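Local structure of tRNA (cytosine(38)-C(5))-methyltransferase (Schizosaccharomyces pombe, 6FDF) at residues V13-S18 / A34-A39; K77-S82 / N117-I122. The protein methylates C5 of cytosine 38 in the anticodon loop of tRNA(Asp), and less efficiently of tRNA(Glu), using S-adenosyl-L-methionine as methyl donor. All blocks are in the same frame, centred on the assembly; numbering follows the deposited sequence.

Contact 1 of 2, residues V13-S18 / A34-A39; sequences VLELYS and ADIVCA. With SAH (S-adenosyl-L-homocysteine), chain E.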
ATOM      1  N   VAL A  13      11.546  10.892 -10.711  1.00 31.22           N
ATOM      2  CA  VAL A  13      10.645   9.780 -10.419  1.00 31.43           C
ATOM      3  C   VAL A  13       9.247  10.103 -10.926  1.00 28.69           C
ATOM      4  O   VAL A  13       8.741  11.211 -10.717  1.00 31.55           O
ATOM      5  CB  VAL A  13      10.604   9.473  -8.910  1.00 29.67           C
ATOM      6  CG1 VAL A  13       9.722   8.251  -8.643  1.00 30.95           C
ATOM      7  CG2 VAL A  13      12.004   9.261  -8.370  1.00 29.15           C
ATOM      8  N   LEU A  14       8.617   9.126 -11.576  1.00 28.11           N
ATOM      9  CA  LEU A  14       7.214   9.213 -11.970  1.00 30.07           C
ATOM     10  C   LEU A  14       6.417   8.272 -11.075  1.00 28.63           C
ATOM     11  O   LEU A  14       6.697   7.071 -11.031  1.00 29.16           O
ATOM     12  CB  LEU A  14       7.040   8.842 -13.442  1.00 30.11           C
ATOM     13  CG  LEU A  14       5.615   8.813 -13.992  1.00 31.65           C
ATOM     14  CD1 LEU A  14       4.997  10.210 -13.954  1.00 32.05           C
ATOM     15  CD2 LEU A  14       5.613   8.244 -15.402  1.00 33.76           C
ATOM     16  N   GLU A  15       5.425   8.810 -10.376  1.00 28.52           N
ATOM     17  CA  GLU A  15       4.695   8.069  -9.344  1.00 26.72           C
ATOM     18  C   GLU A  15       3.274   7.823  -9.855  1.00 28.66           C
ATOM     19  O   GLU A  15       2.386   8.658  -9.686  1.00 30.57           O
ATOM     20  CB  GLU A  15       4.728   8.860  -8.032  1.00 29.87           C
ATOM     21  CG  GLU A  15       4.154   8.167  -6.814  1.00 29.89           C
ATOM     22  CD  GLU A  15       4.268   9.031  -5.569  1.00 31.46           C
ATOM     23  OE1 GLU A  15       3.823   8.579  -4.491  1.00 30.67           O
ATOM     24  OE2 GLU A  15       4.804  10.161  -5.668  1.00 35.60           O
ATOM     25  N   LEU A  16       3.073   6.672 -10.496  1.00 29.05           N
ATOM     26  CA  LEU A  16       1.792   6.333 -11.108  1.00 28.56           C
ATOM     27  C   LEU A  16       0.882   5.640 -10.101  1.00 27.18           C
ATOM     28  O   LEU A  16       1.346   4.825  -9.295  1.00 27.60           O
ATOM     29  CB  LEU A  16       2.011   5.420 -12.314  1.00 28.14           C
ATOM     30  CG  LEU A  16       2.878   6.002 -13.433  1.00 30.57           C
ATOM     31  CD1 LEU A  16       3.277   4.927 -14.426  1.00 29.61           C
ATOM     32  CD2 LEU A  16       2.131   7.131 -14.123  1.00 34.37           C
ATOM     33  N   TYR A  17      -0.422   5.930 -10.185  1.00 27.18           N
ATOM     34  CA  TYR A  17      -1.399   5.450  -9.201  1.00 25.94           C
ATOM     35  C   TYR A  17      -0.978   5.899  -7.798  1.00 28.59           C
ATOM     36  O   TYR A  17      -0.820   5.094  -6.877  1.00 28.44           O
ATOM     37  CB  TYR A  17      -1.563   3.918  -9.242  1.00 27.15           C
ATOM     38  CG  TYR A  17      -1.756   3.252 -10.598  1.00 28.40           C
ATOM     39  CD1 TYR A  17      -0.663   2.835 -11.356  1.00 28.79           C
ATOM     40  CD2 TYR A  17      -3.032   2.982 -11.089  1.00 30.02           C
ATOM     41  CE1 TYR A  17      -0.834   2.194 -12.575  1.00 27.22           C
ATOM     42  CE2 TYR A  17      -3.212   2.349 -12.317  1.00 27.13           C
ATOM     43  CZ  TYR A  17      -2.107   1.952 -13.048  1.00 29.32           C
ATOM     44  OH  TYR A  17      -2.268   1.296 -14.242  1.00 29.61           O
ATOM     45  N   SER A  18      -0.789   7.214  -7.659  1.00 27.79           N
ATOM     46  CA  SER A  18      -0.047   7.752  -6.522  1.00 27.92           C
ATOM     47  C   SER A  18      -0.824   7.702  -5.209  1.00 30.20           C
ATOM     48  O   SER A  18      -0.205   7.656  -4.140  1.00 31.50           O
ATOM     49  CB  SER A  18       0.366   9.192  -6.805  1.00 27.84           C
ATOM     50  OG  SER A  18      -0.674   9.905  -7.451  1.00 30.57           O
ATOM     51  N   ALA A  34      15.313  12.330  -4.554  1.00 45.38           N
ATOM     52  CA  ALA A  34      14.338  12.056  -5.598  1.00 51.42           C
ATOM     53  C   ALA A  34      13.479  13.287  -5.825  1.00 51.33           C
ATOM     54  O   ALA A  34      13.014  13.916  -4.870  1.00 55.11           O
ATOM     55  CB  ALA A  34      13.458  10.857  -5.235  1.00 50.70           C
ATOM     56  N   ASP A  35      13.278  13.626  -7.087  1.00 43.81           N
ATOM     57  CA  ASP A  35      12.330  14.655  -7.488  1.00 44.95           C
ATOM     58  C   ASP A  35      11.152  13.945  -8.140  1.00 40.80           C
ATOM     59  O   ASP A  35      11.271  13.445  -9.262  1.00 45.74           O
ATOM     60  CB  ASP A  35      12.978  15.657  -8.440  1.00 49.05           C
ATOM     61  CG  ASP A  35      14.254  16.258  -7.876  1.00 61.94           C
ATOM     62  OD1 ASP A  35      14.362  16.384  -6.636  1.00 64.05           O
ATOM     63  OD2 ASP A  35      15.153  16.602  -8.674  1.00 66.59           O
ATOM     64  N   ILE A  36      10.028  13.870  -7.425  1.00 43.62           N
ATOM     65  CA  ILE A  36       8.796  13.369  -8.026  1.00 38.25           C
ATOM     66  C   ILE A  36       8.374  14.380  -9.081  1.00 37.94           C
ATOM     67  O   ILE A  36       7.866  15.462  -8.757  1.00 44.13           O
ATOM     68  CB  ILE A  36       7.677  13.153  -6.988  1.00 39.43           C
ATOM     69  CG1 ILE A  36       8.124  12.189  -5.888  1.00 46.05           C
ATOM     70  CG2 ILE A  36       6.415  12.621  -7.664  1.00 35.21           C
ATOM     71  CD1 ILE A  36       8.550  10.864  -6.395  1.00 50.23           C
ATOM     72  N   VAL A  37       8.620  14.050 -10.347  1.00 34.10           N
ATOM     73  CA  VAL A  37       8.265  14.957 -11.432  1.00 38.12           C
ATOM     74  C   VAL A  37       6.753  15.103 -11.523  1.00 37.95           C
ATOM     75  O   VAL A  37       6.226  16.205 -11.741  1.00 37.74           O
ATOM     76  CB  VAL A  37       8.876  14.452 -12.751  1.00 36.81           C
ATOM     77  CG1 VAL A  37       8.349  15.250 -13.933  1.00 37.07           C
ATOM     78  CG2 VAL A  37      10.392  14.519 -12.684  1.00 35.19           C
ATOM     79  N   CYS A  38       6.034  13.998 -11.356  1.00 35.31           N
ATOM     80  CA  CYS A  38       4.583  14.004 -11.426  1.00 36.70           C
ATOM     81  C   CYS A  38       4.073  12.807 -10.643  1.00 32.25           C
ATOM     82  O   CYS A  38       4.696  11.742 -10.648  1.00 32.54           O
ATOM     83  CB  CYS A  38       4.074  13.937 -12.872  1.00 38.19           C
ATOM     84  SG  CYS A  38       2.312  14.354 -13.064  1.00 43.05           S
ATOM     85  N   ALA A  39       2.944  12.999  -9.975  1.00 31.87           N
ATOM     86  CA  ALA A  39       2.187  11.925  -9.347  1.00 30.25           C
ATOM     87  C   ALA A  39       0.829  11.897 -10.028  1.00 32.83           C
ATOM     88  O   ALA A  39       0.188  12.942 -10.164  1.00 36.63           O
ATOM     89  CB  ALA A  39       2.052  12.155  -7.843  1.00 31.06           C
TER
HETATM   90  N   SAH E 401      -0.146   3.379  -4.009  0.96 61.61           N
HETATM   91  CA  SAH E 401      -1.015   4.455  -3.587  0.96 62.54           C
HETATM   92  CB  SAH E 401      -2.492   4.099  -3.782  0.96 60.64           C
HETATM   93  CG  SAH E 401      -2.681   3.078  -4.902  0.96 59.67           C
HETATM   94  SD  SAH E 401      -4.306   2.384  -4.927  0.96 52.52           S
HETATM   95  C   SAH E 401      -0.735   4.807  -2.160  0.96 68.45           C
HETATM   96  O   SAH E 401       0.210   4.226  -1.583  0.96 57.48           O
HETATM   97  OXT SAH E 401      -1.455   5.678  -1.625  0.96 67.81           O
HETATM   98  C5' SAH E 401      -4.543   2.548  -6.661  0.96 42.54           C
HETATM   99  C4' SAH E 401      -4.744   4.024  -7.006  0.96 33.21           C
HETATM  100  O4' SAH E 401      -4.754   4.129  -8.418  0.96 32.56           O
HETATM  101  C3' SAH E 401      -6.058   4.602  -6.481  0.96 35.86           C
HETATM  102  O3' SAH E 401      -5.807   5.813  -5.769  0.96 35.19           O
HETATM  103  C2' SAH E 401      -6.855   4.941  -7.743  0.96 33.90           C
HETATM  104  O2' SAH E 401      -7.556   6.184  -7.619  0.96 35.33           O
HETATM  105  C1' SAH E 401      -5.766   5.041  -8.805  0.96 28.13           C
HETATM  106  N9  SAH E 401      -6.192   4.629 -10.159  0.96 32.80           N
HETATM  107  C8  SAH E 401      -6.883   3.523 -10.503  0.96 33.09           C
HETATM  108  N7  SAH E 401      -7.084   3.484 -11.842  0.96 33.36           N
HETATM  109  C5  SAH E 401      -6.515   4.579 -12.384  0.96 33.08           C
HETATM  110  C6  SAH E 401      -6.361   5.147 -13.738  0.96 34.05           C
HETATM  111  N6  SAH E 401      -6.873   4.516 -14.818  0.96 35.72           N
HETATM  112  N1  SAH E 401      -5.691   6.319 -13.846  0.96 33.33           N
HETATM  113  C2  SAH E 401      -5.177   6.955 -12.777  0.96 28.37           C
HETATM  114  N3  SAH E 401      -5.280   6.494 -11.517  0.96 29.09           N
HETATM  115  C4  SAH E 401      -5.936   5.332 -11.264  0.96 32.60           C

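Contact 2 of 2, residues K77-S82 / N117-I122; sequences KLWTMS and NLPEYI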
ATOM      1  N   LYS A  77      13.573   8.425 -14.646  1.00 31.51           N
ATOM      2  CA  LYS A  77      14.442   7.262 -14.636  1.00 31.94           C
ATOM      3  C   LYS A  77      13.931   6.157 -13.722  1.00 31.42           C
ATOM      4  O   LYS A  77      14.320   4.995 -13.890  1.00 31.34           O
ATOM      5  CB  LYS A  77      15.848   7.702 -14.220  1.00 34.41           C
ATOM      6  CG  LYS A  77      16.916   6.631 -14.290  1.00 42.26           C
ATOM      7  CD  LYS A  77      18.293   7.230 -14.010  1.00 51.24           C
ATOM      8  CE  LYS A  77      18.988   7.700 -15.288  1.00 58.04           C
ATOM      9  NZ  LYS A  77      18.171   8.629 -16.116  1.00 61.17           N
ATOM     10  N   LEU A  78      13.075   6.492 -12.760  1.00 29.57           N
ATOM     11  CA  LEU A  78      12.365   5.510 -11.949  1.00 27.54           C
ATOM     12  C   LEU A  78      10.871   5.719 -12.145  1.00 28.67           C
ATOM     13  O   LEU A  78      10.385   6.848 -12.027  1.00 28.51           O
ATOM     14  CB  LEU A  78      12.719   5.642 -10.459  1.00 30.65           C
ATOM     15  CG  LEU A  78      11.782   4.899  -9.497  1.00 30.92           C
ATOM     16  CD1 LEU A  78      11.884   3.384  -9.694  1.00 30.13           C
ATOM     17  CD2 LEU A  78      12.062   5.261  -8.043  1.00 30.25           C
ATOM     18  N   TRP A  79      10.155   4.651 -12.479  1.00 27.40           N
ATOM     19  CA  TRP A  79       8.697   4.657 -12.456  1.00 26.46           C
ATOM     20  C   TRP A  79       8.235   3.747 -11.329  1.00 27.22           C
ATOM     21  O   TRP A  79       8.696   2.606 -11.233  1.00 28.10           O
ATOM     22  CB  TRP A  79       8.087   4.133 -13.759  1.00 29.02           C
ATOM     23  CG  TRP A  79       8.375   4.895 -15.012  1.00 30.93           C
ATOM     24  CD1 TRP A  79       9.148   6.013 -15.153  1.00 31.68           C
ATOM     25  CD2 TRP A  79       7.894   4.569 -16.313  1.00 27.43           C
ATOM     26  NE1 TRP A  79       9.167   6.408 -16.475  1.00 31.49           N
ATOM     27  CE2 TRP A  79       8.403   5.534 -17.205  1.00 28.70           C
ATOM     28  CE3 TRP A  79       7.068   3.559 -16.812  1.00 30.94           C
ATOM     29  CZ2 TRP A  79       8.122   5.509 -18.567  1.00 31.17           C
ATOM     30  CZ3 TRP A  79       6.787   3.537 -18.165  1.00 32.18           C
ATOM     31  CH2 TRP A  79       7.317   4.501 -19.027  1.00 32.66           C
ATOM     32  N   THR A  80       7.344   4.247 -10.476  1.00 28.53           N
ATOM     33  CA  THR A  80       6.687   3.409  -9.478  1.00 27.21           C
ATOM     34  C   THR A  80       5.217   3.266  -9.854  1.00 26.13           C
ATOM     35  O   THR A  80       4.621   4.172 -10.447  1.00 27.01           O
ATOM     36  CB  THR A  80       6.821   3.988  -8.061  1.00 28.72           C
ATOM     37  OG1 THR A  80       6.061   5.205  -7.948  1.00 28.95           O
ATOM     38  CG2 THR A  80       8.286   4.247  -7.712  1.00 33.06           C
ATOM     39  N   MET A  81       4.619   2.130  -9.502  1.00 27.81           N
ATOM     40  CA  MET A  81       3.209   1.957  -9.821  1.00 27.12           C
ATOM     41  C   MET A  81       2.587   0.928  -8.892  1.00 32.67           C
ATOM     42  O   MET A  81       3.223  -0.070  -8.541  1.00 29.07           O
ATOM     43  CB  MET A  81       3.011   1.540 -11.288  1.00 28.53           C
ATOM     44  CG  MET A  81       3.797   0.311 -11.705  1.00 31.63           C
ATOM     45  SD  MET A  81       3.738   0.028 -13.490  1.00 33.58           S
ATOM     46  CE  MET A  81       5.047   1.101 -14.055  1.00 33.09           C
ATOM     47  N   SER A  82       1.337   1.190  -8.508  1.00 31.51           N
ATOM     48  CA  SER A  82       0.507   0.243  -7.765  1.00 32.51           C
ATOM     49  C   SER A  82      -0.774   0.097  -8.576  1.00 29.16           C
ATOM     50  O   SER A  82      -1.814   0.685  -8.245  1.00 30.83           O
ATOM     51  CB  SER A  82       0.246   0.719  -6.333  1.00 32.89           C
ATOM     52  OG  SER A  82      -0.355  -0.311  -5.558  1.00 41.12           O
ATOM     53  N   ASN A 117      13.511   7.109 -23.870  1.00 31.16           N
ATOM     54  CA  ASN A 117      14.503   6.659 -22.895  1.00 33.34           C
ATOM     55  C   ASN A 117      13.808   5.759 -21.878  1.00 30.95           C
ATOM     56  O   ASN A 117      13.117   6.253 -20.981  1.00 32.36           O
ATOM     57  CB  ASN A 117      15.176   7.842 -22.209  1.00 37.86           C
ATOM     58  CG  ASN A 117      15.857   8.769 -23.191  1.00 43.37           C
ATOM     59  OD1 ASN A 117      15.416   9.896 -23.406  1.00 47.29           O
ATOM     60  ND2 ASN A 117      16.933   8.294 -23.799  1.00 44.31           N
ATOM     61  N   LEU A 118      13.962   4.453 -22.048  1.00 30.71           N
ATOM     62  CA  LEU A 118      13.372   3.505 -21.114  1.00 29.52           C
ATOM     63  C   LEU A 118      13.799   3.854 -19.689  1.00 33.49           C
ATOM     64  O   LEU A 118      14.973   4.179 -19.459  1.00 32.69           O
ATOM     65  CB  LEU A 118      13.810   2.079 -21.449  1.00 31.78           C
ATOM     66  CG  LEU A 118      13.267   1.431 -22.717  1.00 31.20           C
ATOM     67  CD1 LEU A 118      14.034   0.149 -23.001  1.00 33.71           C
ATOM     68  CD2 LEU A 118      11.787   1.139 -22.541  1.00 31.79           C
ATOM     69  N   PRO A 119      12.887   3.818 -18.718  1.00 29.02           N
ATOM     70  CA  PRO A 119      13.307   4.045 -17.332  1.00 27.22           C
ATOM     71  C   PRO A 119      14.286   2.964 -16.910  1.00 29.60           C
ATOM     72  O   PRO A 119      14.158   1.798 -17.286  1.00 31.89           O
ATOM     73  CB  PRO A 119      11.996   3.967 -16.540  1.00 31.84           C
ATOM     74  CG  PRO A 119      11.067   3.174 -17.409  1.00 29.63           C
ATOM     75  CD  PRO A 119      11.449   3.520 -18.824  1.00 28.16           C
ATOM     76  N   GLU A 120      15.292   3.361 -16.140  1.00 28.72           N
ATOM     77  CA  GLU A 120      16.283   2.392 -15.707  1.00 29.85           C
ATOM     78  C   GLU A 120      15.782   1.533 -14.558  1.00 29.72           C
ATOM     79  O   GLU A 120      16.335   0.455 -14.320  1.00 33.32           O
ATOM     80  CB  GLU A 120      17.580   3.112 -15.336  1.00 36.27           C
ATOM     81  CG  GLU A 120      18.270   3.718 -16.553  1.00 38.91           C
ATOM     82  CD  GLU A 120      19.548   4.461 -16.217  1.00 52.59           C
ATOM     83  OE1 GLU A 120      19.904   4.541 -15.025  1.00 47.72           O
ATOM     84  OE2 GLU A 120      20.198   4.971 -17.154  1.00 56.63           O
ATOM     85  N   TYR A 121      14.761   1.991 -13.833  1.00 28.74           N
ATOM     86  CA  TYR A 121      14.235   1.256 -12.691  1.00 28.50           C
ATOM     87  C   TYR A 121      12.718   1.336 -12.687  1.00 28.55           C
ATOM     88  O   TYR A 121      12.145   2.399 -12.936  1.00 27.67           O
ATOM     89  CB  TYR A 121      14.782   1.812 -11.368  1.00 27.95           C
ATOM     90  CG  TYR A 121      16.292   1.832 -11.322  1.00 28.87           C
ATOM     91  CD1 TYR A 121      17.009   2.893 -11.863  1.00 33.20           C
ATOM     92  CD2 TYR A 121      16.999   0.772 -10.778  1.00 33.88           C
ATOM     93  CE1 TYR A 121      18.397   2.899 -11.842  1.00 33.63           C
ATOM     94  CE2 TYR A 121      18.378   0.771 -10.754  1.00 34.78           C
ATOM     95  CZ  TYR A 121      19.068   1.837 -11.281  1.00 35.13           C
ATOM     96  OH  TYR A 121      20.442   1.832 -11.259  1.00 37.51           O
ATOM     97  N   ILE A 122      12.073   0.216 -12.372  1.00 28.92           N
ATOM     98  CA  ILE A 122      10.619   0.147 -12.253  1.00 26.72           C
ATOM     99  C   ILE A 122      10.284  -0.639 -10.995  1.00 27.48           C
ATOM    100  O   ILE A 122      10.876  -1.691 -10.742  1.00 29.13           O
ATOM    101  CB  ILE A 122       9.968  -0.515 -13.483  1.00 29.70           C
ATOM    102  CG1 ILE A 122      10.353   0.232 -14.759  1.00 27.87           C
ATOM    103  CG2 ILE A 122       8.458  -0.571 -13.320  1.00 31.92           C
ATOM    104  CD1 ILE A 122       9.876  -0.459 -16.018  1.00 29.70           C
TER

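Contact 1 of 2, residues V13-S18 / A34-A39
V13 and I36 meet side chain to side chain on one face of a parallel strand pair: I36 CD1 lies 3.5 Å from V13 CB and nearly as close to V13 CG1. The I36 branch bends back (chi2 -58°), which turns CD1 onto the valine. V13 CG2 reaches instead to A34 CB at 3.8 Å. L14 faces the other way and sets CD1 against C38 CB. Between the backbones, V13 N bonds to D35 O (2.9 Å), V37 N to V13 O (2.9 Å) and E15 N to C38 O (3.0 Å). Past the strand end S18 packs on A39 CB, while Y17 CB comes within 3.3 Å of S-adenosyl-L-homocysteine O4', which lies at the edge of the Y17 ring, in its plane; the first beta-alpha-beta unit of this Rossmann-like fold thus delivers Y17 and S18 to the cofactor pocket. On the face of V13 and I36, E15 stands fully extended, its CG anti to the backbone N (chi1 -173°), and its OE2 passes I36 CG2 at 3.6 Å. The carboxylate finds its polar partners beyond the strands, OE2 at Y50 OH and OE1 at H24 N of helix 22-29. Gripped at both oxygens amid apolar groups, this buried carboxylate is probably limited in rotation.

Contact 2 of 2, residues K77-S82 / N117-I122
W79 N donates to Y121 O (3.0 Å, 160° at the hydrogen), and Y121 N donates in turn to K77 O (3.0 Å), so the parallel pairing of strands 78-81 and 121-127 starts with two backbone bonds. L78 CA and I122 CA add close C-H...O approaches to Y121 O and W79 O. At the entrance to the strands the side chains of K77 and E120 run side by side in the same direction. The lysine methylenes lie against the glutamate carboxylate, K77 CD 3.3 Å from E120 OE1; the lysine chain bends at chi3 and chi4, and K77 NZ stays 4.3 Å from E120 OE2, beyond a salt bridge, though the opposite charges probably attract weakly. Further in, a CH-pi contact packs the two segments: P119 CG sits over one face of the W79 indole, 3.6 Å from the centroid of the five-membered ring. The W79 ring also stacks with F71. An alanine in place of W79 would probably leave P119 CG and F71 without their aromatic partner and open a gap where the indole lay. L78 CD1 packs on Y121 CB (3.7 Å), the two side chains crossing at about a right angle, and M81 CE reaches I122 CG2. Strand 11-16 flanks strand 78-81 and strand 168-175 flanks strand 121-127, while helix 103-111 lies on the connection between the two paired strands.

Contact 1 closes before contact 2 opens along the chain, and their centres lie about 10 Å apart in one seven-stranded mixed sheet. Each joins two strands of a beta-alpha-beta unit, through helix 22-29 in contact 1 and helix 103-111 in contact 2. Strands 11-16 and 78-81 are neighbours, so the two units meet directly: L14 N lies 2.9 Å from L78 O and L16 N 2.9 Å from T80 O, both probable hydrogen bonds. Strands 58-60, 34-41, 11-16, 78-81 and 121-127, in that order, make up the parallel part of the class I methyltransferase core. Y17, S18 and S82, just past neighbouring strand ends, all belong to the S-adenosyl-L-homocysteine pocket, and C85, the predicted catalytic residue, follows shortly after S82.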